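Local coordinates for putative methylthioribose-1-phosphate isomerase (Pyrococcus horikoshii OT3, PDB 6A34) that catalyses the interconversion of 5-methylthioribose 1-phosphate and 5-methylthioribulose 1-phosphate in the methionine salvage pathway, at the interface of chains A and B. Sequence-based numbering; all coordinates share one arbitrary frame. Chains: chain A/B, Putative methylthioribose-1-phosphate isomerase.

The interface of chains A and B. Residues chain A 202-203, 259-260, 321, 324; chain B 226, 228-229, 232.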
ATOM      1  N   ARG A 202      -0.099   4.879   0.394  1.00 27.45           N
ATOM      2  CA  ARG A 202      -0.623   4.701   1.726  1.00 26.19           C
ATOM      3  C   ARG A 202       0.451   5.125   2.724  1.00 28.36           C
ATOM      4  O   ARG A 202       1.634   5.065   2.403  1.00 27.86           O
ATOM      5  CB  ARG A 202      -1.015   3.235   1.974  1.00 25.73           C
ATOM      6  CG  ARG A 202      -2.404   2.850   1.477  1.00 26.90           C
ATOM      7  CD  ARG A 202      -3.537   3.432   2.309  1.00 27.46           C
ATOM      8  NE  ARG A 202      -3.650   2.809   3.613  1.00 27.64           N
ATOM      9  CZ  ARG A 202      -4.411   3.262   4.597  1.00 26.71           C
ATOM     10  NH1 ARG A 202      -4.993   4.450   4.491  1.00 23.00           N
ATOM     11  NH2 ARG A 202      -4.565   2.514   5.676  1.00 24.84           N
ATOM     12  N   PRO A 203       0.040   5.546   3.924  1.00 27.89           N
ATOM     13  CA  PRO A 203      -1.354   5.602   4.341  1.00 28.66           C
ATOM     14  C   PRO A 203      -2.151   6.845   3.909  1.00 30.87           C
ATOM     15  O   PRO A 203      -3.385   6.802   3.889  1.00 30.53           O
ATOM     16  CB  PRO A 203      -1.305   5.629   5.875  1.00 29.46           C
ATOM     17  CG  PRO A 203       0.110   6.043   6.214  1.00 28.87           C
ATOM     18  CD  PRO A 203       0.921   5.453   5.089  1.00 28.90           C
ATOM     19  N   ILE A 259       7.129   7.533   3.036  1.00 26.58           N
ATOM     20  CA  ILE A 259       7.245   6.112   3.296  1.00 28.43           C
ATOM     21  C   ILE A 259       6.924   5.319   2.023  1.00 26.19           C
ATOM     22  O   ILE A 259       5.943   5.577   1.296  1.00 27.08           O
ATOM     23  CB  ILE A 259       6.350   5.709   4.476  1.00 29.98           C
ATOM     24  CG1 ILE A 259       6.659   4.300   4.972  1.00 32.48           C
ATOM     25  CG2 ILE A 259       4.882   5.865   4.112  1.00 32.82           C
ATOM     26  CD1 ILE A 259       7.961   4.190   5.729  1.00 33.89           C
ATOM     27  N   GLY A 260       7.815   4.382   1.716  1.00 24.80           N
ATOM     28  CA  GLY A 260       7.727   3.604   0.481  1.00 25.22           C
ATOM     29  C   GLY A 260       8.831   3.913  -0.512  1.00 23.25           C
ATOM     30  O   GLY A 260       9.065   3.135  -1.412  1.00 26.98           O
ATOM     31  N   PRO A 321       5.463   5.201  10.442  1.00 30.37           N
ATOM     32  CA  PRO A 321       6.501   6.159  10.064  1.00 32.90           C
ATOM     33  C   PRO A 321       6.038   6.944   8.822  1.00 31.52           C
ATOM     34  O   PRO A 321       5.652   6.343   7.847  1.00 31.45           O
ATOM     35  CB  PRO A 321       7.696   5.246   9.783  1.00 31.71           C
ATOM     36  CG  PRO A 321       7.047   3.972   9.294  1.00 32.03           C
ATOM     37  CD  PRO A 321       5.846   3.806  10.201  1.00 29.53           C
ATOM     38  N   ASP A 324      10.632   7.415   5.152  1.00 28.06           N
ATOM     39  CA  ASP A 324      11.764   6.562   5.295  1.00 29.35           C
ATOM     40  C   ASP A 324      13.006   7.299   4.763  1.00 30.81           C
ATOM     41  O   ASP A 324      12.927   8.441   4.270  1.00 27.74           O
ATOM     42  CB  ASP A 324      11.504   5.192   4.680  1.00 29.30           C
ATOM     43  CG  ASP A 324      11.129   5.136   3.209  1.00 30.06           C
ATOM     44  OD1 ASP A 324      11.527   6.061   2.460  1.00 26.76           O
ATOM     45  OD2 ASP A 324      10.485   4.126   2.815  1.00 30.09           O
TER
ATOM     46  N   ALA B 226       1.207  -0.048   6.836  1.00 31.98           N
ATOM     47  CA  ALA B 226       1.103   0.154   5.427  1.00 29.64           C
ATOM     48  C   ALA B 226       2.187  -0.679   4.721  1.00 30.57           C
ATOM     49  O   ALA B 226       3.265  -0.891   5.274  1.00 27.40           O
ATOM     50  CB  ALA B 226       1.240   1.624   5.133  1.00 32.04           C
ATOM     51  N   ASN B 228       3.987  -0.002   2.285  1.00 27.96           N
ATOM     52  CA  ASN B 228       5.138   0.860   1.997  1.00 27.53           C
ATOM     53  C   ASN B 228       6.176   0.784   3.121  1.00 27.73           C
ATOM     54  O   ASN B 228       7.318   1.037   2.891  1.00 27.63           O
ATOM     55  CB  ASN B 228       4.712   2.326   1.889  1.00 26.47           C
ATOM     56  CG  ASN B 228       4.261   2.723   0.506  1.00 24.60           C
ATOM     57  OD1 ASN B 228       4.748   2.186  -0.488  1.00 24.26           O
ATOM     58  ND2 ASN B 228       3.341   3.657   0.440  1.00 21.53           N
ATOM     59  N   ALA B 229       5.723   0.500   4.342  1.00 28.53           N
ATOM     60  CA  ALA B 229       6.568   0.467   5.526  1.00 29.77           C
ATOM     61  C   ALA B 229       7.271  -0.892   5.734  1.00 28.54           C
ATOM     62  O   ALA B 229       8.160  -1.002   6.579  1.00 31.20           O
ATOM     63  CB  ALA B 229       5.746   0.868   6.719  1.00 28.52           C
ATOM     64  N   PHE B 232      11.020  -0.549   5.308  1.00 31.89           N
ATOM     65  CA  PHE B 232      11.575   0.275   6.296  1.00 31.32           C
ATOM     66  C   PHE B 232      11.733  -0.510   7.595  1.00 31.72           C
ATOM     67  O   PHE B 232      12.738  -0.338   8.248  1.00 30.08           O
ATOM     68  CB  PHE B 232      10.701   1.516   6.490  1.00 34.90           C
ATOM     69  CG  PHE B 232      11.128   2.406   7.627  1.00 40.47           C
ATOM     70  CD1 PHE B 232      12.103   3.375   7.442  1.00 41.22           C
ATOM     71  CD2 PHE B 232      10.604   2.224   8.907  1.00 46.12           C
ATOM     72  CE1 PHE B 232      12.500   4.195   8.496  1.00 44.17           C
ATOM     73  CE2 PHE B 232      11.008   3.032   9.966  1.00 49.49           C
ATOM     74  CZ  PHE B 232      11.933   4.042   9.747  1.00 48.48           C
TER
HETATM   75  O   HOH W   1       9.947   1.696   3.042  1.00 34.48           O
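The 3-10 turn 227-229 of chain B and the start of its helix 230-235 press B:Asn228 and B:Phe232 against chain A, where they meet the loops at A:Arg202-A:Pro203 and A:Ile259-A:Gly260, the loop at A:Pro321 and strand 323-326. B:Asn228 makes a direct polar contact. Its CG stands anti to its own carbonyl carbon (chi1 -87°), which sends the carboxamide between the first two of these chain A loops. There the amide nitrogen ND2 gives a hydrogen bond of 3.0 Å to the backbone O of A:Arg202, 155° at the hydrogen. The acceptor lies almost in the amide plane, and the donor arrives in the carbonyl plane on a lone pair, so the bond favours one rotation of the carboxamide. CB of the same residue packs 3.6 Å from CA of A:Gly260. A leucine in place of B:Asn228 would probably leave the A:Arg202 carbonyl without this donor and the turn of chain B without its direct hydrogen bond to that loop.

Beside it the contact turns apolar. A:Ile259 extends its CG1 branch anti to the backbone N (chi1 -168°), bringing CD1 to 3.9 Å from CB of B:Phe232, while CG1 covers B:Ala229. The phenyl ring borders two chain A groups, CD1 meeting CB of A:Asp324 at 3.4 Å and, further along the ring, CD2 lying 4.0 Å from CG of A:Pro321. The A:Asp324 carboxylate takes the backbone N of A:Gly260 on OD2 at 2.9 Å, from above its plane, tying the glycine loop to the strand. A water links that same OD2 to the backbone O of B:Asn228. At the other end, CB of B:Ala226 touches CD of A:Pro203, which follows a cis peptide.

This patch belongs to a two-fold symmetric interface and is centred about 11 Å from the predicted proton donor A:Asp247, which places the second chain fairly near the catalytic region if this deposited dimer is the functional one.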